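PDB 2E4T: endoglucanase from Clostridium thermocellum, which hydrolyses internal beta-1,4-glucosidic bonds of cellulose and probably xyloglucan, this chain being the glycoside hydrolase family 44 part of a longer enzyme. Local coordinates for residues 51-56 with 159-164; 110-115 with 195-200; 134-139 with 153-158. All blocks are in the same frame, centred on the assembly; numbering follows the deposited sequence.

Contact 1: residues 51-56 with 159-164; sequences YNWENN and DEFVNY. With CA (calcium ion), chain C.
W53 and F161 pack against each other where a calcium-binding loop meets helix 158-169 of the TIM-like barrel domain. The two side chains slide past each other in opposite directions. The five-membered ring of W53 and the ring of F161 are nearly parallel, at 5°, but they barely overlap. Each ring instead receives the other residue's CB over its face, so two reciprocal CH-pi contacts form. W53 CB sits 3.5 Å from the centroid of the F161 ring. F161 CB sits 3.4 Å from the centroid of the W53 five-membered ring. W53 CG lies between its backbone N and carbonyl carbon (chi1 76°). This places CG, the root of the indole, 3.5 Å from F161 CG.

The six-membered ring of W53 meets E160 and Y164. E160 CG is at its edge, 3.7 Å from W53 CZ2. Y164 CB approaches W53 CZ3 at 3.6 Å, with the two rings oblique at 56°. W53, F161 and Y164 thus form an aromatic cluster. Y51 adds to its margin, where Y51 CE2 is 3.9 Å from F161 CZ and the side chains cross at about a right angle.

The loop is shaped by an Asx turn, in which N52 OD1 accepts from E54 N. E54 CG packs on the indole face opposite F161, and both E54 carboxylate oxygens bind calcium. E160 OE2 pairs with K141. Water 1 ties the polar ends together. It donates to E54 OE2 at 2.7 Å and to E160 OE1 at 2.8 Å, and accepts a weak bond from W53 NE1.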
loop_
_atom_site.group_PDB
_atom_site.type_symbol
_atom_site.label_atom_id
_atom_site.label_comp_id
_atom_site.label_asym_id
_atom_site.label_seq_id
_atom_site.Cartn_x
_atom_site.Cartn_y
_atom_site.Cartn_z
ATOM N N TYR A 51 15.464 -12.349 -4.663
ATOM C CA TYR A 51 15.666 -11.995 -6.059
ATOM C C TYR A 51 17.087 -11.479 -6.295
ATOM O O TYR A 51 17.552 -10.578 -5.596
ATOM C CB TYR A 51 14.653 -10.889 -6.445
ATOM C CG TYR A 51 14.922 -10.289 -7.818
ATOM C CD1 TYR A 51 14.691 -11.025 -8.988
ATOM C CD2 TYR A 51 15.460 -9.008 -7.931
ATOM C CE1 TYR A 51 14.955 -10.484 -10.228
ATOM C CE2 TYR A 51 15.747 -8.462 -9.184
ATOM C CZ TYR A 51 15.523 -9.210 -10.326
ATOM O OH TYR A 51 15.851 -8.651 -11.547
ATOM N N ASN A 52 17.752 -12.058 -7.313
ATOM C CA ASN A 52 19.110 -11.687 -7.679
ATOM C C ASN A 52 19.059 -10.874 -8.964
ATOM O O ASN A 52 18.790 -11.416 -10.034
ATOM C CB ASN A 52 19.926 -12.959 -7.878
ATOM C CG ASN A 52 21.371 -12.695 -8.213
ATOM O OD1 ASN A 52 21.735 -11.602 -8.658
ATOM N ND2 ASN A 52 22.211 -13.717 -7.992
ATOM N N TRP A 53 19.342 -9.555 -8.887
ATOM C CA TRP A 53 19.207 -8.725 -10.070
ATOM C C TRP A 53 20.206 -9.123 -11.181
ATOM O O TRP A 53 20.002 -8.778 -12.350
ATOM C CB TRP A 53 19.402 -7.235 -9.713
ATOM C CG TRP A 53 20.822 -6.820 -9.491
ATOM C CD1 TRP A 53 21.581 -7.003 -8.375
ATOM C CD2 TRP A 53 21.645 -6.090 -10.430
ATOM N NE1 TRP A 53 22.841 -6.441 -8.547
ATOM C CE2 TRP A 53 22.888 -5.883 -9.788
ATOM C CE3 TRP A 53 21.435 -5.572 -11.712
ATOM C CZ2 TRP A 53 23.916 -5.139 -10.403
ATOM C CZ3 TRP A 53 22.448 -4.848 -12.316
ATOM C CH2 TRP A 53 23.664 -4.635 -11.660
ATOM N N GLU A 54 21.298 -9.801 -10.805
ATOM C CA GLU A 54 22.307 -10.104 -11.825
ATOM C C GLU A 54 21.831 -11.131 -12.827
ATOM O O GLU A 54 22.242 -11.096 -13.984
ATOM C CB GLU A 54 23.599 -10.600 -11.170
ATOM C CG GLU A 54 24.199 -9.613 -10.179
ATOM C CD GLU A 54 25.556 -10.079 -9.632
ATOM O OE1 GLU A 54 25.896 -11.300 -9.778
ATOM O OE2 GLU A 54 26.293 -9.245 -9.045
ATOM N N ASN A 55 20.998 -12.083 -12.360
ATOM C CA ASN A 55 20.560 -13.222 -13.214
ATOM C C ASN A 55 19.075 -13.464 -13.173
ATOM O O ASN A 55 18.593 -14.353 -13.887
ATOM C CB ASN A 55 21.366 -14.463 -12.870
ATOM C CG ASN A 55 21.204 -14.834 -11.437
ATOM O OD1 ASN A 55 20.192 -14.525 -10.784
ATOM N ND2 ASN A 55 22.215 -15.523 -10.900
ATOM N N ASN A 56 18.308 -12.695 -12.380
ATOM C CA ASN A 56 16.841 -12.762 -12.308
ATOM C C ASN A 56 16.278 -13.992 -11.593
ATOM O O ASN A 56 15.042 -14.121 -11.567
ATOM C CB ASN A 56 16.176 -12.560 -13.664
ATOM C CG ASN A 56 16.581 -11.246 -14.261
ATOM O OD1 ASN A 56 16.209 -10.166 -13.749
ATOM N ND2 ASN A 56 17.360 -11.296 -15.326
ATOM N N ASP A 159 23.864 -1.265 -4.244
ATOM C CA ASP A 159 24.085 0.027 -4.869
ATOM C C ASP A 159 24.351 -0.129 -6.387
ATOM O O ASP A 159 23.953 0.740 -7.158
ATOM C CB ASP A 159 25.135 0.868 -4.131
ATOM C CG ASP A 159 26.521 0.263 -4.035
ATOM O OD1 ASP A 159 26.788 -0.887 -4.421
ATOM O OD2 ASP A 159 27.388 1.058 -3.491
ATOM N N GLU A 160 25.009 -1.221 -6.797
ATOM C CA GLU A 160 25.255 -1.455 -8.197
ATOM C C GLU A 160 23.929 -1.698 -8.954
ATOM O O GLU A 160 23.750 -1.240 -10.091
ATOM C CB GLU A 160 26.229 -2.615 -8.373
ATOM C CG GLU A 160 26.714 -2.748 -9.810
ATOM C CD GLU A 160 27.850 -3.762 -9.921
ATOM O OE1 GLU A 160 27.671 -4.935 -9.455
ATOM O OE2 GLU A 160 28.927 -3.388 -10.468
ATOM N N PHE A 161 22.989 -2.408 -8.303
ATOM C CA PHE A 161 21.649 -2.624 -8.864
ATOM C C PHE A 161 20.961 -1.252 -9.061
ATOM O O PHE A 161 20.427 -0.947 -10.150
ATOM C CB PHE A 161 20.907 -3.525 -7.887
ATOM C CG PHE A 161 19.465 -3.909 -8.182
ATOM C CD1 PHE A 161 18.844 -3.743 -9.416
ATOM C CD2 PHE A 161 18.760 -4.510 -7.133
ATOM C CE1 PHE A 161 17.525 -4.130 -9.581
ATOM C CE2 PHE A 161 17.438 -4.914 -7.309
ATOM C CZ PHE A 161 16.829 -4.728 -8.530
ATOM N N VAL A 162 20.928 -0.432 -8.008
ATOM C CA VAL A 162 20.320 0.901 -8.128
ATOM C C VAL A 162 21.003 1.703 -9.231
ATOM O O VAL A 162 20.359 2.392 -10.031
ATOM C CB VAL A 162 20.298 1.621 -6.773
ATOM C CG1 VAL A 162 19.786 3.048 -6.933
ATOM C CG2 VAL A 162 19.420 0.849 -5.801
ATOM N N ASN A 163 22.345 1.636 -9.296
ATOM C CA ASN A 163 23.057 2.381 -10.344
ATOM C C ASN A 163 22.584 1.928 -11.751
ATOM O O ASN A 163 22.438 2.764 -12.661
ATOM C CB ASN A 163 24.570 2.145 -10.185
ATOM C CG ASN A 163 25.333 2.872 -11.262
ATOM O OD1 ASN A 163 25.443 4.118 -11.220
ATOM N ND2 ASN A 163 25.816 2.138 -12.273
ATOM N N TYR A 164 22.368 0.624 -11.946
ATOM C CA TYR A 164 21.898 0.137 -13.238
ATOM C C TYR A 164 20.545 0.772 -13.594
ATOM O O TYR A 164 20.307 1.207 -14.750
ATOM C CB TYR A 164 21.817 -1.394 -13.190
ATOM C CG TYR A 164 21.399 -2.020 -14.490
ATOM C CD1 TYR A 164 22.381 -2.516 -15.344
ATOM C CD2 TYR A 164 20.055 -2.174 -14.862
ATOM C CE1 TYR A 164 22.057 -3.104 -16.565
ATOM C CE2 TYR A 164 19.749 -2.769 -16.092
ATOM C CZ TYR A 164 20.757 -3.214 -16.951
ATOM O OH TYR A 164 20.366 -3.790 -18.153
HETATM CA CA CA C . 28.057 -10.869 -8.551
HETATM O O HOH W 1 25.892 -6.707 -8.118
HETATM O O HOH W 2 29.416 -8.918 -8.472
HETATM O O HOH W 3 27.586 -13.183 -8.184
#

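Contact 2: residues 110-115 with 195-200; sequences QAAGYV and PRIHPD
I197 points its CG2 methyl between A112 and Y114. I197 CG2 lies 3.8 Å from A112 CB and 4.1 Å from Y114 CB. The conformation of I197 explains the fit. CG1 is anti to the carbonyl carbon (chi1 -64°), and CG2 is then anti to the backbone N. The I197 CD1 methyl ends 3.8 Å from Y114 O, so both branches touch the 110-115 segment. Y114 CG is anti to its own carbonyl carbon (chi1 -65°). The Y114 ring stands oblique to the I197 carbonyl oxygen, with Y114 CD2 3.9 Å from I197 O.

H198 comes to the same segment from its ring edge. With CG anti to the backbone N (chi1 -168°), that edge is turned to A112. H198 CD2 meets A112 O at 3.2 Å, with the oxygen in the plane of the imidazole. Both ring nitrogens have partners that probably help fix the rotation of the ring. H198 NE2 hydrogen-bonds to E206 OE2, and H198 ND1 makes a weak hydrogen bond to D200 O at 2.7 Å. The ring of W190 also meets that of H198.

No direct hydrogen bond joins the two segments. Water 4 does so instead, donating to A112 O at 2.8 Å and to I197 O at 2.8 Å. It also lies at the edge of the Y114 ring, in its plane. G113 turns the chain between A112 and Y114 with backbone angles that suit glycine.

Two loops of the TIM-like barrel meet here. One follows barrel strand 104-109 and enters strand 114-116, and the other runs from helix 190-193 to helix 204-221, beyond the neighbouring barrel strand 180-183. W134 of strand 134-138 packs on I197, and E206 and K210 bring helix 204-221 against both loops.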
loop_
_atom_site.group_PDB
_atom_site.type_symbol
_atom_site.label_atom_id
_atom_site.label_comp_id
_atom_site.label_asym_id
_atom_site.label_seq_id
_atom_site.Cartn_x
_atom_site.Cartn_y
_atom_site.Cartn_z
ATOM N N GLN A 110 17.115 -6.102 -1.565
ATOM C CA GLN A 110 17.296 -7.342 -0.833
ATOM C C GLN A 110 18.199 -7.116 0.394
ATOM O O GLN A 110 19.355 -6.695 0.266
ATOM C CB GLN A 110 17.941 -8.361 -1.795
ATOM C CG GLN A 110 16.982 -8.794 -2.903
ATOM C CD GLN A 110 16.566 -7.690 -3.866
ATOM O OE1 GLN A 110 17.423 -6.971 -4.425
ATOM N NE2 GLN A 110 15.246 -7.553 -4.077
ATOM N N ALA A 111 17.640 -7.411 1.577
ATOM C CA ALA A 111 18.321 -7.162 2.817
ATOM C C ALA A 111 18.434 -8.379 3.734
ATOM O O ALA A 111 19.175 -8.343 4.714
ATOM C CB ALA A 111 17.714 -5.986 3.603
ATOM N N ALA A 112 17.692 -9.457 3.470
ATOM C CA ALA A 112 17.708 -10.616 4.363
ATOM C C ALA A 112 19.116 -11.248 4.413
ATOM O O ALA A 112 19.450 -11.875 5.423
ATOM C CB ALA A 112 16.673 -11.639 3.954
ATOM N N GLY A 113 19.887 -11.107 3.361
ATOM C CA GLY A 113 21.324 -11.345 3.411
ATOM C C GLY A 113 21.902 -12.060 2.214
ATOM O O GLY A 113 23.110 -11.945 1.963
ATOM N N TYR A 114 21.058 -12.799 1.485
ATOM C CA TYR A 114 21.508 -13.621 0.358
ATOM C C TYR A 114 20.400 -13.625 -0.707
ATOM O O TYR A 114 19.203 -13.422 -0.379
ATOM C CB TYR A 114 21.745 -15.075 0.808
ATOM C CG TYR A 114 22.879 -15.194 1.797
ATOM C CD1 TYR A 114 24.183 -15.465 1.356
ATOM C CD2 TYR A 114 22.682 -15.022 3.165
ATOM C CE1 TYR A 114 25.236 -15.535 2.258
ATOM C CE2 TYR A 114 23.732 -15.061 4.080
ATOM C CZ TYR A 114 25.013 -15.327 3.590
ATOM O OH TYR A 114 26.057 -15.382 4.505
ATOM N N VAL A 115 20.805 -13.928 -1.926
ATOM C CA VAL A 115 19.870 -14.030 -3.049
ATOM C C VAL A 115 20.224 -15.295 -3.863
ATOM O O VAL A 115 21.374 -15.807 -3.813
ATOM C CB VAL A 115 19.906 -12.771 -3.977
ATOM C CG1 VAL A 115 19.379 -11.573 -3.181
ATOM C CG2 VAL A 115 21.287 -12.518 -4.525
ATOM N N PRO A 195 13.586 -19.347 5.624
ATOM C CA PRO A 195 14.546 -19.899 6.590
ATOM C C PRO A 195 15.879 -20.343 5.955
ATOM O O PRO A 195 16.863 -20.476 6.682
ATOM C CB PRO A 195 13.775 -21.105 7.182
ATOM C CG PRO A 195 12.860 -21.529 6.045
ATOM C CD PRO A 195 12.365 -20.186 5.484
ATOM N N ARG A 196 15.882 -20.642 4.654
ATOM C CA ARG A 196 17.121 -21.062 3.991
ATOM C C ARG A 196 18.027 -19.872 3.681
ATOM O O ARG A 196 19.215 -20.090 3.351
ATOM C CB ARG A 196 16.847 -21.853 2.701
ATOM C CG ARG A 196 15.854 -22.950 2.691
ATOM C CD ARG A 196 16.263 -24.335 3.225
ATOM N NE ARG A 196 15.317 -25.245 3.650
ATOM C CZ ARG A 196 14.854 -25.386 4.859
ATOM N NH1 ARG A 196 15.069 -24.647 5.960
ATOM N NH2 ARG A 196 13.966 -26.336 4.900
ATOM N N ILE A 197 17.485 -18.648 3.768
ATOM C CA ILE A 197 18.289 -17.419 3.678
ATOM C C ILE A 197 18.650 -16.894 5.050
ATOM O O ILE A 197 19.802 -16.492 5.297
ATOM C CB ILE A 197 17.490 -16.333 2.885
ATOM C CG1 ILE A 197 17.254 -16.776 1.460
ATOM C CG2 ILE A 197 18.271 -14.979 2.959
ATOM C CD1 ILE A 197 16.435 -15.811 0.615
ATOM N N HIS A 198 17.665 -16.882 5.972
ATOM C CA HIS A 198 17.794 -16.167 7.238
ATOM C C HIS A 198 17.129 -16.997 8.321
ATOM O O HIS A 198 16.027 -16.676 8.800
ATOM C CB HIS A 198 17.124 -14.799 7.112
ATOM C CG HIS A 198 17.423 -13.860 8.228
ATOM N ND1 HIS A 198 16.987 -14.017 9.526
ATOM C CD2 HIS A 198 18.128 -12.711 8.206
ATOM C CE1 HIS A 198 17.441 -13.008 10.275
ATOM N NE2 HIS A 198 18.127 -12.199 9.472
ATOM N N PRO A 199 17.770 -18.092 8.749
ATOM C CA PRO A 199 17.145 -19.007 9.688
ATOM C C PRO A 199 16.841 -18.419 11.057
ATOM O O PRO A 199 15.934 -18.919 11.751
ATOM C CB PRO A 199 18.160 -20.166 9.809
ATOM C CG PRO A 199 19.509 -19.532 9.408
ATOM C CD PRO A 199 19.090 -18.609 8.277
ATOM N N ASP A 200 17.627 -17.446 11.509
ATOM C CA ASP A 200 17.444 -16.928 12.853
ATOM C C ASP A 200 16.322 -15.867 12.865
ATOM O O ASP A 200 16.179 -15.091 11.901
ATOM C CB ASP A 200 18.755 -16.334 13.370
ATOM C CG ASP A 200 19.862 -17.388 13.477
ATOM O OD1 ASP A 200 19.535 -18.587 13.711
ATOM O OD2 ASP A 200 21.054 -16.985 13.362
HETATM O O HOH W 4 21.027 -14.062 6.126
#

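Contact 3: residues 134-139 with 153-158; sequences WKEVKF and DDYVYM. With CA (calcium ion), chain C; GOL (glycerol), chain H.
D153 O accepts from both K135 NZ and water 3, just before the second of two parallel beta strands. K135 NZ is 2.8 Å from D153 O and stands above the carbonyl plane, 35° out of it. The lysine chain bends at chi2 (-60°), which places K135 CD close to the same carbonyl. K135 CB packs on V156 CG2 at 3.6 Å, and the two side chains cross at about a right angle.

Strands 134-138 and 155-157 belong to a small three-stranded sheet outside the barrel strands. Their backbones are joined by a ladder that runs from E136 N and D154 O to M158 N and K138 O. E136 O accepts from V156 N at 2.9 Å, and V156 O in turn accepts from K138 N. M158 then opens helix 158-169. The V137 and M158 side chains cross at about a right angle, with V137 CG1 3.8 Å from M158 CG.

One face of the sheet carries E136, K138, Y155 and Y157. E136 and Y155 lie side by side and point the same way, with carboxylate and ring planes 85° apart. A glycerol, probably from crystallisation, bridges their ends. Its O3 donates to E136 OE1 at 2.6 Å and accepts from Y155 OH at 3.0 Å. K138 CB lies against the Y157 ring, but the placing of K138 NZ is doubtful.

The loop before strand 155-157 and its first residue supply two calcium ligands; E54, D150 O and two waters complete the site. The metal lies 2.4 Å from D153 OD1 and 2.3 Å from the backbone oxygen Y155 O.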
loop_
_atom_site.group_PDB
_atom_site.type_symbol
_atom_site.label_atom_id
_atom_site.label_comp_id
_atom_site.label_asym_id
_atom_site.label_seq_id
_atom_site.Cartn_x
_atom_site.Cartn_y
_atom_site.Cartn_z
ATOM N N TRP A 134 23.571 -19.783 -3.034
ATOM C CA TRP A 134 23.280 -18.387 -2.704
ATOM C C TRP A 134 24.450 -17.498 -3.019
ATOM O O TRP A 134 25.633 -17.917 -2.914
ATOM C CB TRP A 134 22.987 -18.290 -1.178
ATOM C CG TRP A 134 21.854 -19.123 -0.717
ATOM C CD1 TRP A 134 21.931 -20.278 -0.002
ATOM C CD2 TRP A 134 20.449 -18.890 -0.937
ATOM N NE1 TRP A 134 20.690 -20.789 0.260
ATOM C CE2 TRP A 134 19.745 -19.954 -0.314
ATOM C CE3 TRP A 134 19.732 -17.916 -1.651
ATOM C CZ2 TRP A 134 18.357 -20.014 -0.345
ATOM C CZ3 TRP A 134 18.359 -18.000 -1.701
ATOM C CH2 TRP A 134 17.685 -19.043 -1.043
ATOM N N LYS A 135 24.142 -16.233 -3.279
ATOM C CA LYS A 135 25.145 -15.171 -3.307
ATOM C C LYS A 135 24.888 -14.225 -2.134
ATOM O O LYS A 135 23.716 -13.917 -1.818
ATOM C CB LYS A 135 25.060 -14.374 -4.608
ATOM C CG LYS A 135 25.278 -15.195 -5.863
ATOM C CD LYS A 135 26.623 -15.869 -5.932
ATOM C CE LYS A 135 26.811 -16.651 -7.230
ATOM N NZ LYS A 135 28.168 -17.320 -7.241
ATOM N N GLU A 136 25.953 -13.797 -1.463
ATOM C CA GLU A 136 25.840 -12.873 -0.368
ATOM C C GLU A 136 25.567 -11.455 -0.878
ATOM O O GLU A 136 26.266 -10.996 -1.789
ATOM C CB GLU A 136 27.163 -12.891 0.449
ATOM C CG GLU A 136 27.104 -11.980 1.684
ATOM C CD GLU A 136 28.415 -11.843 2.394
ATOM O OE1 GLU A 136 29.155 -12.852 2.510
ATOM O OE2 GLU A 136 28.730 -10.698 2.855
ATOM N N VAL A 137 24.580 -10.788 -0.287
ATOM C CA VAL A 137 24.319 -9.409 -0.633
ATOM C C VAL A 137 25.186 -8.479 0.182
ATOM O O VAL A 137 25.283 -8.615 1.413
ATOM C CB VAL A 137 22.833 -9.065 -0.355
ATOM C CG1 VAL A 137 22.603 -7.584 -0.561
ATOM C CG2 VAL A 137 21.957 -9.907 -1.316
ATOM N N LYS A 138 25.832 -7.537 -0.510
ATOM C CA LYS A 138 26.491 -6.409 0.141
ATOM C C LYS A 138 25.799 -5.152 -0.337
ATOM O O LYS A 138 25.463 -5.028 -1.541
ATOM C CB LYS A 138 27.994 -6.380 -0.166
ATOM C CG LYS A 138 28.731 -7.486 0.566
ATOM C CD LYS A 138 30.217 -7.361 0.396
ATOM C CE LYS A 138 31.024 -8.147 1.444
ATOM N NZ LYS A 138 30.724 -9.646 1.307
ATOM N N PHE A 139 25.609 -4.184 0.557
ATOM C CA PHE A 139 24.893 -2.998 0.142
ATOM C C PHE A 139 25.748 -2.048 -0.698
ATOM O O PHE A 139 25.222 -1.420 -1.621
ATOM C CB PHE A 139 24.295 -2.296 1.358
ATOM C CG PHE A 139 23.344 -3.203 2.121
ATOM C CD1 PHE A 139 22.461 -4.062 1.476
ATOM C CD2 PHE A 139 23.306 -3.136 3.511
ATOM C CE1 PHE A 139 21.553 -4.857 2.213
ATOM C CE2 PHE A 139 22.417 -3.922 4.222
ATOM C CZ PHE A 139 21.578 -4.778 3.572
ATOM N N ASP A 153 31.266 -14.221 -9.271
ATOM C CA ASP A 153 31.783 -14.000 -7.967
ATOM C C ASP A 153 30.719 -14.358 -6.943
ATOM O O ASP A 153 29.630 -14.876 -7.276
ATOM C CB ASP A 153 32.359 -12.596 -7.831
ATOM C CG ASP A 153 31.327 -11.501 -7.861
ATOM O OD1 ASP A 153 30.137 -11.836 -7.844
ATOM O OD2 ASP A 153 31.734 -10.304 -7.942
ATOM N N ASP A 154 31.049 -14.131 -5.686
ATOM C CA ASP A 154 30.233 -14.604 -4.561
ATOM C C ASP A 154 29.211 -13.585 -4.034
ATOM O O ASP A 154 28.477 -13.896 -3.088
ATOM C CB ASP A 154 31.136 -15.030 -3.380
ATOM C CG ASP A 154 32.025 -16.209 -3.710
ATOM O OD1 ASP A 154 31.693 -16.935 -4.673
ATOM O OD2 ASP A 154 33.005 -16.412 -2.954
ATOM N N TYR A 155 29.125 -12.403 -4.679
ATOM C CA TYR A 155 28.439 -11.267 -4.092
ATOM C C TYR A 155 27.506 -10.620 -5.080
ATOM O O TYR A 155 27.749 -10.620 -6.262
ATOM C CB TYR A 155 29.446 -10.175 -3.642
ATOM C CG TYR A 155 30.402 -10.748 -2.632
ATOM C CD1 TYR A 155 29.974 -10.988 -1.337
ATOM C CD2 TYR A 155 31.708 -11.104 -2.972
ATOM C CE1 TYR A 155 30.765 -11.637 -0.426
ATOM C CE2 TYR A 155 32.550 -11.724 -2.031
ATOM C CZ TYR A 155 32.061 -11.993 -0.783
ATOM O OH TYR A 155 32.923 -12.605 0.079
ATOM N N VAL A 156 26.433 -10.010 -4.522
ATOM C CA VAL A 156 25.519 -9.174 -5.311
ATOM C C VAL A 156 25.399 -7.842 -4.565
ATOM O O VAL A 156 25.225 -7.840 -3.344
ATOM C CB VAL A 156 24.159 -9.882 -5.439
ATOM C CG1 VAL A 156 23.146 -9.029 -6.086
ATOM C CG2 VAL A 156 24.325 -11.213 -6.252
ATOM N N TYR A 157 25.519 -6.734 -5.297
ATOM C CA TYR A 157 25.645 -5.432 -4.662
ATOM C C TYR A 157 24.373 -4.582 -4.908
ATOM O O TYR A 157 23.977 -4.362 -6.062
ATOM C CB TYR A 157 26.861 -4.676 -5.227
ATOM C CG TYR A 157 28.134 -5.442 -4.953
ATOM C CD1 TYR A 157 28.693 -5.439 -3.696
ATOM C CD2 TYR A 157 28.772 -6.185 -5.956
ATOM C CE1 TYR A 157 29.863 -6.135 -3.423
ATOM C CE2 TYR A 157 29.935 -6.914 -5.679
ATOM C CZ TYR A 157 30.481 -6.854 -4.394
ATOM O OH TYR A 157 31.626 -7.555 -4.078
ATOM N N MET A 158 23.775 -4.112 -3.820
ATOM C CA MET A 158 22.551 -3.314 -3.980
ATOM C C MET A 158 22.790 -1.957 -4.620
ATOM O O MET A 158 21.964 -1.520 -5.439
ATOM C CB MET A 158 21.782 -3.166 -2.657
ATOM C CG MET A 158 21.189 -4.469 -2.148
ATOM S SD MET A 158 20.012 -5.215 -3.299
ATOM C CE MET A 158 21.018 -6.474 -4.071
HETATM CA CA CA C . 28.057 -10.869 -8.551
HETATM C C1 GOL H . 33.842 -14.786 4.725
HETATM O O1 GOL H . 35.184 -15.030 4.422
HETATM C C2 GOL H . 33.386 -13.859 3.615
HETATM O O2 GOL H . 33.461 -14.515 2.356
HETATM C C3 GOL H . 32.043 -13.265 3.956
HETATM O O3 GOL H . 31.734 -12.510 2.841
HETATM O O HOH W 2 29.416 -8.918 -8.472
HETATM O O HOH W 3 27.586 -13.183 -8.184
#

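The three contacts lie on one side of the chain's centre. The centres of contacts 1 and 3 are about 10 Å apart, those of 2 and 3 about 12 Å, and those of 1 and 2 about 17 Å. Contact 3 is nested along the chain inside the loops closed by the other two, whose segments alternate. Strand 155-157 of contact 3 runs straight into the helix of contact 1, and both contacts share the calcium ion. Strand 134-138 pairs with strand 114-116 of contact 2, which ties this small sheet to the loop before helix 204-221. The calcium probably helps hold this region together beside the barrel strands.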